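Local atomic coordinates of protein URE2 (Lodderomyces elongisporus NRRL YB-4239, PDB entry 4EXJ), a protein that is of unknown function but belongs to the glutathione S-transferase superfamily, and probably binds glutathione or serves in transcription regulation like URE2. Residues Gln113-Ala118 against Ser137-Val142; Leu103-Thr108 against Ile166-Gly171; Lys22-Pro27 against Thr78-His83; Phe85-Lys90 against Lys160-Asp165. All blocks are in the same frame, centred on the assembly; numbering follows the deposited sequence. Where two conformers were deposited one is given.

Contact 1 of 4, residues Gln113-Ala118 against Ser137-Val142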
# COMPACT_ATOMS: atom_id res chain seq x y z
N GLN B 113 0.04 -6.09 6.34
CA GLN B 113 -0.68 -7.29 6.75
C GLN B 113 0.02 -8.22 7.70
O GLN B 113 -0.60 -9.06 8.26
CB GLN B 113 -1.14 -8.11 5.56
CG GLN B 113 -2.31 -7.58 4.81
CD GLN B 113 -3.59 -7.74 5.56
OE1 GLN B 113 -4.05 -8.84 5.75
NE2 GLN B 113 -4.14 -6.66 6.01
N THR B 114 1.33 -8.13 7.82
CA THR B 114 2.05 -9.06 8.63
C THR B 114 2.84 -8.41 9.77
O THR B 114 2.38 -8.40 10.88
CB THR B 114 2.93 -10.00 7.76
OG1 THR B 114 4.01 -9.30 7.19
CG2 THR B 114 2.10 -10.61 6.67
N LEU B 115 3.97 -7.82 9.47
CA LEU B 115 4.80 -7.21 10.48
C LEU B 115 4.12 -6.07 11.24
O LEU B 115 4.23 -5.99 12.42
CB LEU B 115 6.08 -6.67 9.86
CG LEU B 115 6.99 -7.63 9.11
CD1 LEU B 115 8.18 -6.95 8.47
CD2 LEU B 115 7.45 -8.67 10.03
N THR B 116 3.42 -5.19 10.56
CA THR B 116 2.83 -4.07 11.31
C THR B 116 1.73 -4.54 12.25
O THR B 116 1.66 -4.08 13.38
CB THR B 116 2.30 -3.01 10.37
OG1 THR B 116 3.40 -2.54 9.60
CG2 THR B 116 1.70 -1.86 11.16
N ILE B 117 0.90 -5.46 11.76
CA ILE B 117 -0.19 -6.03 12.58
C ILE B 117 0.39 -6.78 13.77
O ILE B 117 -0.07 -6.61 14.90
CB ILE B 117 -1.05 -7.04 11.81
CG1 ILE B 117 -1.73 -6.38 10.62
CG2 ILE B 117 -2.09 -7.68 12.75
CD1 ILE B 117 -2.49 -5.18 11.01
N ALA B 118 1.39 -7.62 13.52
CA ALA B 118 2.03 -8.36 14.62
C ALA B 118 2.58 -7.42 15.70
O ALA B 118 2.31 -7.60 16.89
CB ALA B 118 3.15 -9.26 14.08
N SER B 137 -1.37 -16.76 8.40
CA SER B 137 -2.04 -17.01 7.12
C SER B 137 -1.67 -15.93 6.11
O SER B 137 -1.55 -16.20 4.91
CB SER B 137 -3.56 -17.04 7.31
OG SER B 137 -3.94 -18.02 8.26
N SER B 138 -1.49 -14.70 6.60
CA SER B 138 -1.07 -13.61 5.69
C SER B 138 0.34 -13.85 5.14
O SER B 138 0.62 -13.55 3.98
CB SER B 138 -1.14 -12.24 6.38
OG SER B 138 -2.49 -11.90 6.64
N PHE B 139 1.23 -14.39 5.97
CA PHE B 139 2.58 -14.70 5.49
C PHE B 139 2.50 -15.84 4.47
O PHE B 139 3.20 -15.84 3.48
CB PHE B 139 3.46 -15.20 6.64
CG PHE B 139 4.16 -14.10 7.40
CD1 PHE B 139 4.94 -13.16 6.74
CD2 PHE B 139 4.09 -14.05 8.79
CE1 PHE B 139 5.61 -12.17 7.43
CE2 PHE B 139 4.75 -13.03 9.51
CZ PHE B 139 5.51 -12.09 8.83
N GLU B 140 1.69 -16.84 4.78
CA GLU B 140 1.53 -17.96 3.86
C GLU B 140 1.11 -17.48 2.47
O GLU B 140 1.64 -17.94 1.44
CB GLU B 140 0.49 -18.92 4.42
CG GLU B 140 1.02 -19.67 5.64
CD GLU B 140 2.12 -20.65 5.28
OE1 GLU B 140 2.38 -20.84 4.07
OE2 GLU B 140 2.73 -21.25 6.19
N LYS B 141 0.16 -16.54 2.43
CA LYS B 141 -0.31 -15.98 1.17
C LYS B 141 0.76 -15.18 0.46
O LYS B 141 0.92 -15.29 -0.77
CB LYS B 141 -1.51 -15.04 1.39
CG LYS B 141 -2.83 -15.77 1.56
CD LYS B 141 -3.96 -14.80 1.91
CE LYS B 141 -5.22 -15.56 2.34
NZ LYS B 141 -6.23 -14.67 3.00
N VAL B 142 1.46 -14.32 1.20
CA VAL B 142 2.47 -13.48 0.58
C VAL B 142 3.62 -14.33 0.01
O VAL B 142 4.12 -14.05 -1.07
CB VAL B 142 2.95 -12.32 1.53
CG1 VAL B 142 4.01 -12.76 2.50
CG2 VAL B 142 3.46 -11.12 0.72
O HOH W 1 -3.44 -10.79 4.13
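Ser138 and Phe139 meet Gln113 and Thr114 where two neighbouring helices of the mainly helical C-terminal domain of the glutathione S-transferase fold run nearly antiparallel, their segment axes 9.5 Å apart and at 158° to each other. Helix 93-120 makes a wider pi-type turn at Gln113-Thr116, just where helix 129-149 comes alongside.

Ser138 is the first residue of 137-142 to touch. Its CB packs on the methyl Thr114 CG2 at 3.6 Å. Its hydroxyl does not bond directly to the amide of Gln113; a water bridges them, donating to Gln113 OE1 at 2.6 Å and lying 2.9 Å from Ser138 OG. Both polar ends have further partners: Ser138 OG bonds to the carbonyl of Tyr134 and Gln113 OE1 to the Tyr134 hydroxyl, while Gln113 NE2 reaches Ser112 of the second subunit. This corner therefore joins the helix pair to the dimer interface.

The next residue, Phe139, swings its ring across to the other helix, CG lying anti to its carbonyl carbon (chi1 -87°). Thr114 CB sits over one face of the ring, 3.7 Å from its centroid and 22° off the normal, a CH-pi contact displaced toward the rim. Leu115 comes in at the ring edge instead, its CD2 lying 4.1 Å from Phe139 CZ. Leu179 of helix 163-179 touches both Phe139 and Leu115. Thr114 OG1 rests 3.3 Å from Phe139 CE1, yet its hydrogen bond goes back along its own helix to the carbonyl O of Phe110.

Contact 2 of 4, residues Leu103-Thr108 against Ile166-Gly171; sequences LFYQAT and IAFLVG
Gln106 lays its aliphatic stem over the ring of Phe168 and its amide beside the backbone of Ala167. Two torsions produce this shape: CG extends away from the backbone N, opposite to it (chi1 -166°), and the chain then folds at chi2. CG thus rides 3.7 Å from the Phe168 centroid, a CH-pi contact over the face, while the amide plane stands almost upright to the ring, 83° away from it. The terminal nitrogen, Gln106 NE2, lies 3.2 Å from Ala167 O at an angle too poor for a hydrogen bond; it donates instead to a water at 3.0 Å, which in turn donates to Phe168 O. On the oxygen side, OE1 accepts from Lys16 and Asn69, so both ends of this buried amide are engaged and its rotation is fixed.

The two helices, 93-120 and 163-179, run side by side in nearly the same direction, 17° apart, in the core of the C-terminal helical domain of the glutathione S-transferase fold; Lys16 and Asn69 reach in from helices 15-23 and 68-79.

The Phe168 ring leaves beside its own backbone N and reaches across to helix 93-120. Tyr105 meets the edge of that ring, Tyr105 CD1 to Phe168 CZ 3.8 Å, the two side chains crossing at about a right angle. Leu103 starts out pointing away but turns its CD2 back to Ala167 CB, at 4.0 Å.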
# COMPACT_ATOMS: atom_id res chain seq x y z
N LEU B 103 5.46 -2.41 -5.61
CA LEU B 103 5.70 -1.53 -4.46
C LEU B 103 4.41 -1.35 -3.64
O LEU B 103 4.44 -1.33 -2.40
CB LEU B 103 6.24 -0.17 -4.93
CG LEU B 103 7.66 -0.23 -5.49
CD1 LEU B 103 8.01 1.10 -6.12
CD2 LEU B 103 8.63 -0.59 -4.39
N PHE B 104 3.27 -1.24 -4.31
CA PHE B 104 2.00 -1.24 -3.58
C PHE B 104 1.76 -2.57 -2.89
O PHE B 104 1.39 -2.60 -1.71
CB PHE B 104 0.82 -0.89 -4.50
CG PHE B 104 0.58 0.60 -4.64
CD1 PHE B 104 -0.16 1.28 -3.69
CD2 PHE B 104 1.10 1.30 -5.71
CE1 PHE B 104 -0.38 2.65 -3.82
CE2 PHE B 104 0.90 2.67 -5.84
CZ PHE B 104 0.17 3.32 -4.89
N TYR B 105 2.02 -3.66 -3.60
CA TYR B 105 1.81 -4.99 -3.03
C TYR B 105 2.69 -5.23 -1.79
O TYR B 105 2.22 -5.73 -0.74
CB TYR B 105 2.11 -6.06 -4.11
CG TYR B 105 1.87 -7.45 -3.58
CD1 TYR B 105 2.86 -8.11 -2.88
CD2 TYR B 105 0.64 -8.09 -3.75
CE1 TYR B 105 2.64 -9.38 -2.35
CE2 TYR B 105 0.41 -9.36 -3.23
CZ TYR B 105 1.42 -10.00 -2.53
OH TYR B 105 1.21 -11.25 -1.99
N GLN B 106 3.97 -4.85 -1.89
CA GLN B 106 4.89 -5.08 -0.76
C GLN B 106 4.44 -4.32 0.46
O GLN B 106 4.46 -4.84 1.58
CB GLN B 106 6.34 -4.77 -1.13
CG GLN B 106 7.39 -5.29 -0.15
CD GLN B 106 7.52 -4.45 1.11
OE1 GLN B 106 7.27 -3.23 1.09
NE2 GLN B 106 7.92 -5.08 2.21
N ALA B 107 4.00 -3.09 0.25
CA ALA B 107 3.54 -2.27 1.35
C ALA B 107 2.27 -2.82 2.00
O ALA B 107 2.20 -2.90 3.22
CB ALA B 107 3.31 -0.84 0.86
N THR B 108 1.28 -3.20 1.18
CA THR B 108 -0.05 -3.59 1.70
C THR B 108 -0.07 -5.03 2.16
O THR B 108 -0.57 -5.35 3.24
CB THR B 108 -1.15 -3.35 0.66
OG1 THR B 108 -0.87 -4.07 -0.55
CG2 THR B 108 -1.23 -1.86 0.28
N ILE B 166 14.67 -4.15 -3.12
CA ILE B 166 14.95 -3.49 -1.84
C ILE B 166 13.72 -3.56 -0.94
O ILE B 166 13.83 -3.93 0.24
CB ILE B 166 15.36 -2.03 -2.04
CG1 ILE B 166 16.69 -1.94 -2.81
CG2 ILE B 166 15.48 -1.30 -0.71
CD1 ILE B 166 17.04 -0.51 -3.22
N ALA B 167 12.54 -3.21 -1.46
CA ALA B 167 11.35 -3.21 -0.61
C ALA B 167 11.12 -4.62 -0.01
O ALA B 167 10.96 -4.79 1.22
CB ALA B 167 10.13 -2.74 -1.39
N PHE B 168 11.08 -5.64 -0.84
CA PHE B 168 10.86 -6.97 -0.36
C PHE B 168 11.99 -7.51 0.56
O PHE B 168 11.73 -8.15 1.54
CB PHE B 168 10.62 -7.94 -1.53
CG PHE B 168 9.22 -7.95 -2.08
CD1 PHE B 168 8.19 -8.53 -1.39
CD2 PHE B 168 8.94 -7.41 -3.30
CE1 PHE B 168 6.93 -8.57 -1.93
CE2 PHE B 168 7.68 -7.45 -3.82
CZ PHE B 168 6.67 -8.01 -3.12
N LEU B 169 13.24 -7.26 0.21
CA LEU B 169 14.34 -7.75 1.02
C LEU B 169 14.39 -7.16 2.43
O LEU B 169 14.68 -7.83 3.38
CB LEU B 169 15.69 -7.60 0.32
CG LEU B 169 16.44 -6.30 0.43
CD1 LEU B 169 17.13 -6.18 1.73
CD2 LEU B 169 17.42 -6.23 -0.69
N VAL B 170 14.11 -5.88 2.53
CA VAL B 170 14.08 -5.26 3.83
C VAL B 170 12.96 -5.83 4.73
O VAL B 170 13.19 -6.11 5.87
CB VAL B 170 13.98 -3.74 3.73
CG1 VAL B 170 13.74 -3.11 5.06
CG2 VAL B 170 15.22 -3.19 3.12
N GLY B 171 11.76 -6.01 4.19
CA GLY B 171 10.70 -6.67 4.97
C GLY B 171 11.07 -8.09 5.38
O GLY B 171 10.82 -8.53 6.52
O HOH W 2 9.02 -7.89 2.21

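Contact 3 of 4, residues Lys22-Pro27 against Thr78-His83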
# COMPACT_ATOMS: atom_id res chain seq x y z
N LYS B 22 21.92 4.96 0.44
CA LYS B 22 23.32 4.53 0.56
C LYS B 22 23.87 3.85 -0.70
O LYS B 22 25.01 4.11 -1.09
CB LYS B 22 23.50 3.65 1.78
CG LYS B 22 23.21 4.39 3.07
CD LYS B 22 23.92 3.76 4.26
CE LYS B 22 24.25 4.81 5.31
NZ LYS B 22 25.35 4.35 6.19
N LEU B 23 23.07 3.01 -1.34
CA LEU B 23 23.50 2.38 -2.60
C LEU B 23 23.83 3.41 -3.67
O LEU B 23 24.70 3.18 -4.52
CB LEU B 23 22.45 1.40 -3.14
CG LEU B 23 22.23 0.11 -2.34
CD1 LEU B 23 21.13 -0.71 -3.01
CD2 LEU B 23 23.51 -0.70 -2.24
N LEU B 24 23.12 4.53 -3.63
CA LEU B 24 23.29 5.59 -4.62
C LEU B 24 24.35 6.60 -4.21
O LEU B 24 24.69 7.50 -5.00
CB LEU B 24 21.98 6.36 -4.78
CG LEU B 24 20.88 5.67 -5.58
CD1 LEU B 24 19.53 6.41 -5.45
CD2 LEU B 24 21.31 5.52 -7.04
N ASN B 25 24.85 6.48 -2.99
CA ASN B 25 25.62 7.56 -2.38
C ASN B 25 24.96 8.91 -2.58
O ASN B 25 25.61 9.88 -2.98
CB ASN B 25 27.05 7.58 -2.92
CG ASN B 25 27.93 6.55 -2.25
OD1 ASN B 25 28.26 6.67 -1.07
ND2 ASN B 25 28.29 5.51 -2.99
N ALA B 26 23.66 8.95 -2.32
CA ALA B 26 22.87 10.16 -2.50
C ALA B 26 23.20 11.16 -1.41
O ALA B 26 23.54 10.79 -0.28
CB ALA B 26 21.37 9.85 -2.49
N PRO B 27 23.10 12.45 -1.76
CA PRO B 27 23.36 13.53 -0.83
C PRO B 27 22.21 13.66 0.16
O PRO B 27 21.48 14.65 0.15
CB PRO B 27 23.45 14.76 -1.74
CG PRO B 27 22.59 14.42 -2.91
CD PRO B 27 22.76 12.94 -3.11
N THR B 78 14.68 11.11 -8.13
CA THR B 78 15.44 12.32 -7.86
C THR B 78 16.95 12.11 -8.00
O THR B 78 17.63 12.95 -8.57
CB THR B 78 15.07 12.88 -6.48
OG1 THR B 78 13.66 13.11 -6.43
CG2 THR B 78 15.81 14.17 -6.18
N TYR B 79 17.46 10.97 -7.52
CA TYR B 79 18.91 10.74 -7.39
C TYR B 79 19.50 9.60 -8.23
O TYR B 79 20.72 9.51 -8.40
CB TYR B 79 19.28 10.52 -5.92
CG TYR B 79 18.94 11.68 -5.04
CD1 TYR B 79 19.70 12.85 -5.07
CD2 TYR B 79 17.86 11.62 -4.17
CE1 TYR B 79 19.38 13.93 -4.25
CE2 TYR B 79 17.54 12.68 -3.35
CZ TYR B 79 18.29 13.83 -3.40
OH TYR B 79 17.95 14.87 -2.58
N ASP B 80 18.66 8.71 -8.72
CA ASP B 80 19.17 7.61 -9.53
C ASP B 80 19.19 8.05 -11.00
O ASP B 80 18.36 7.64 -11.81
CB ASP B 80 18.33 6.35 -9.34
CG ASP B 80 18.95 5.13 -9.97
OD1 ASP B 80 20.03 5.25 -10.60
OD2 ASP B 80 18.35 4.04 -9.84
N LYS B 81 20.15 8.91 -11.33
CA LYS B 81 20.24 9.49 -12.67
C LYS B 81 20.55 8.47 -13.77
O LYS B 81 20.13 8.67 -14.92
CB LYS B 81 21.29 10.60 -12.67
CG LYS B 81 20.99 11.69 -11.68
CD LYS B 81 19.65 12.33 -12.01
CE LYS B 81 19.46 13.60 -11.22
NZ LYS B 81 18.14 14.21 -11.54
N GLU B 82 21.27 7.40 -13.46
CA GLU B 82 21.54 6.36 -14.45
C GLU B 82 20.45 5.29 -14.51
O GLU B 82 20.56 4.33 -15.26
CB GLU B 82 22.89 5.66 -14.17
CG GLU B 82 24.09 6.60 -14.15
CD GLU B 82 24.50 7.09 -15.53
OE1 GLU B 82 23.86 6.66 -16.52
OE2 GLU B 82 25.45 7.89 -15.62
N HIS B 83 19.40 5.45 -13.71
CA HIS B 83 18.37 4.42 -13.57
C HIS B 83 19.01 3.07 -13.28
O HIS B 83 18.70 2.06 -13.93
CB HIS B 83 17.52 4.33 -14.84
CG HIS B 83 16.76 5.58 -15.14
ND1 HIS B 83 15.58 5.59 -15.84
CD2 HIS B 83 17.01 6.87 -14.81
CE1 HIS B 83 15.13 6.83 -15.93
NE2 HIS B 83 15.99 7.63 -15.32
O HOH W 3 20.07 16.56 -1.26
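Tyr79 takes the middle of this contact, with Ala26 and Pro27 against its ring and Leu24 beside its CB. The methyl of Ala26 lies over one face, CB 4.0 Å from Tyr79 CG. Pro27 follows and comes obliquely to the outer part of the ring, its CG 3.5 Å from Tyr79 CE1. Leu24 is turned to the neighbouring residue, its CD2 packing 3.8 Å from Asp80 CG as the two side chains cross at about a right angle. No direct hydrogen bond spans the segments; at the surface a water donates to Pro27 O at 2.8 Å and lies 3.0 Å from Tyr79 OH.

Behind this first shell, both chains turn just after their helices. Asn25, with positive phi, ends helix 15-23 in a Schellman motif, and the chain then leaves toward strand 28-32. On the other side, the Asp80 carboxylate stands across from its backbone N (chi1 -170°) and accepts from the backbone N of both Lys84 and Phe85. Asp80 also opens a type I beta turn closed by His83.

Two helix C termini are thus packed together in the thioredoxin-like domain of the glutathione S-transferase fold, at the start of the linker to the helical domain.

Contact 4 of 4, residues Phe85-Lys90 against Lys160-Asp165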
# COMPACT_ATOMS: atom_id res chain seq x y z
N PHE B 85 18.62 1.46 -10.43
CA PHE B 85 17.75 0.70 -9.51
C PHE B 85 16.27 0.83 -9.79
O PHE B 85 15.45 0.41 -8.97
CB PHE B 85 18.03 1.13 -8.06
CG PHE B 85 19.44 0.83 -7.60
CD1 PHE B 85 19.88 -0.49 -7.49
CD2 PHE B 85 20.31 1.86 -7.29
CE1 PHE B 85 21.17 -0.78 -7.07
CE2 PHE B 85 21.63 1.58 -6.88
CZ PHE B 85 22.05 0.25 -6.77
N PHE B 86 15.90 1.38 -10.94
CA PHE B 86 14.48 1.45 -11.25
C PHE B 86 14.27 1.66 -12.71
O PHE B 86 15.22 1.98 -13.44
CB PHE B 86 13.78 2.57 -10.45
CG PHE B 86 13.91 3.96 -11.05
CD1 PHE B 86 15.15 4.59 -11.13
CD2 PHE B 86 12.79 4.64 -11.50
CE1 PHE B 86 15.26 5.88 -11.66
CE2 PHE B 86 12.90 5.93 -12.03
CZ PHE B 86 14.14 6.54 -12.11
N TYR B 87 13.02 1.48 -13.12
CA TYR B 87 12.61 1.72 -14.50
C TYR B 87 11.66 2.92 -14.56
O TYR B 87 10.75 3.05 -13.75
CB TYR B 87 11.94 0.47 -15.03
CG TYR B 87 12.86 -0.72 -15.17
CD1 TYR B 87 13.70 -0.85 -16.27
CD2 TYR B 87 12.91 -1.71 -14.18
CE1 TYR B 87 14.55 -1.93 -16.39
CE2 TYR B 87 13.76 -2.80 -14.31
CZ TYR B 87 14.58 -2.91 -15.42
OH TYR B 87 15.42 -3.99 -15.55
N SER B 88 11.89 3.81 -15.52
CA SER B 88 11.01 4.97 -15.64
C SER B 88 9.91 4.67 -16.66
O SER B 88 10.00 3.72 -17.43
CB SER B 88 11.80 6.23 -16.03
OG SER B 88 12.14 6.19 -17.40
N LEU B 89 8.86 5.46 -16.61
CA LEU B 89 7.69 5.24 -17.44
C LEU B 89 8.05 5.30 -18.94
O LEU B 89 7.62 4.45 -19.72
CB LEU B 89 6.61 6.25 -17.06
CG LEU B 89 5.27 6.22 -17.81
CD1 LEU B 89 4.67 4.81 -17.84
CD2 LEU B 89 4.33 7.21 -17.16
N LYS B 90 8.88 6.27 -19.33
CA LYS B 90 9.27 6.40 -20.74
C LYS B 90 10.31 5.36 -21.10
O LYS B 90 10.29 4.77 -22.18
CB LYS B 90 9.84 7.78 -21.02
CG LYS B 90 8.80 8.82 -21.36
CD LYS B 90 9.46 10.08 -21.89
CE LYS B 90 8.43 11.19 -22.05
NZ LYS B 90 9.04 12.46 -22.55
N LYS B 160 17.53 -7.22 -13.19
CA LYS B 160 18.51 -6.73 -12.25
C LYS B 160 17.85 -6.37 -10.93
O LYS B 160 16.61 -6.23 -10.85
CB LYS B 160 19.21 -5.50 -12.79
CG LYS B 160 18.30 -4.30 -12.93
CD LYS B 160 19.01 -3.14 -13.59
CE LYS B 160 18.05 -2.01 -13.90
NZ LYS B 160 18.74 -0.96 -14.71
N PHE B 161 18.68 -6.26 -9.91
CA PHE B 161 18.28 -5.77 -8.59
C PHE B 161 17.69 -4.35 -8.70
O PHE B 161 18.32 -3.44 -9.24
CB PHE B 161 19.54 -5.75 -7.70
CG PHE B 161 19.32 -5.28 -6.28
CD1 PHE B 161 19.37 -3.93 -5.97
CD2 PHE B 161 19.19 -6.20 -5.25
CE1 PHE B 161 19.23 -3.51 -4.65
CE2 PHE B 161 19.05 -5.78 -3.94
CZ PHE B 161 19.08 -4.45 -3.64
N THR B 162 16.47 -4.17 -8.17
CA THR B 162 15.82 -2.86 -8.20
C THR B 162 15.19 -2.46 -6.86
O THR B 162 15.28 -3.17 -5.85
CB THR B 162 14.66 -2.81 -9.23
OG1 THR B 162 13.59 -3.68 -8.81
CG2 THR B 162 15.14 -3.18 -10.63
N ILE B 163 14.57 -1.29 -6.86
CA ILE B 163 13.85 -0.82 -5.67
C ILE B 163 12.79 -1.82 -5.22
O ILE B 163 12.43 -1.84 -4.04
CB ILE B 163 13.23 0.60 -5.85
CG1 ILE B 163 12.26 0.65 -7.04
CG2 ILE B 163 14.36 1.69 -5.92
CD1 ILE B 163 11.63 2.00 -7.27
N VAL B 164 12.25 -2.65 -6.12
CA VAL B 164 11.28 -3.65 -5.68
C VAL B 164 11.98 -4.72 -4.84
O VAL B 164 11.49 -5.16 -3.78
CB VAL B 164 10.56 -4.29 -6.87
CG1 VAL B 164 9.71 -5.48 -6.41
CG2 VAL B 164 9.69 -3.24 -7.58
N ASP B 165 13.16 -5.15 -5.29
CA ASP B 165 13.95 -6.06 -4.47
C ASP B 165 14.34 -5.44 -3.14
O ASP B 165 14.35 -6.15 -2.14
CB ASP B 165 15.19 -6.55 -5.20
CG ASP B 165 14.85 -7.18 -6.55
OD1 ASP B 165 14.26 -8.29 -6.57
OD2 ASP B 165 15.13 -6.51 -7.56
O HOH W 4 16.50 0.70 -15.34
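Phe85 O sits against the start of helix 163-179 and accepts a hydrogen bond from Ile163 N at 2.8 Å, in the carbonyl plane and with an N-H...O angle of 154°. This is the tight part of the contact: Thr162 CB lies 3.3 Å from the same oxygen, and the side chain of Ile163 curls round it, with Ile163 CD1 going on to Phe86 CB at 3.9 Å. The Phe85 ring meets the edge of the Phe161 ring with its CD1, which lies in that ring's plane; Phe85 CE1 is 3.8 Å from Phe161 CD1. Phe205 stacks on Phe161, and Leu23 of helix 15-23 touches both rings.

Ile163 N is not used by the capping box at this helix start, a motif well known at this place in the C-terminal domain of glutathione S-transferases, and goes to Phe85 O. Thr162 is the N-cap: its OG1 accepts from Val164 N, and its backbone N donates to Asp165 OD2 at 2.8 Å, on the anti lone pair. Asp165 OD1 is held in turn by the indole of Trp198 and by Phe156 N, which steadies the carboxylate that completes the box.

Lys160 lies at the partly exposed margin, where no direct hydrogen bond crosses between the segments and a water takes part. The extended lysine chain crosses the end of Tyr87 obliquely, Lys160 CE lying 3.7 Å from Tyr87 OH, and Thr162 CG2 comes to Tyr87 CE2 at 3.9 Å. Lys160 NZ bonds to the carbonyl of His83 and also donates to a water 2.9 Å away that lies close to Phe86 O.

Overall arrangement
From the N terminus, contact 3 closes first, joining the end of helix 15-23 to that of helix 68-79 within the thioredoxin-like part. The chain then enters the linker, where contact 4 opens at once; contacts 3 and 4 touch through residues 80-86. Contact 2 opens next, on helix 93-120, followed by contact 1 further along it. Contact 1 closes on helix 129-149, nested within the loops of both contact 2 and contact 4. Contact 4 closes at the start of helix 163-179 before contact 2 does, so these two cross. Together they bind linker, helical core and dimer side; contacts 1 and 3 lie about 31 Å apart, centre to centre.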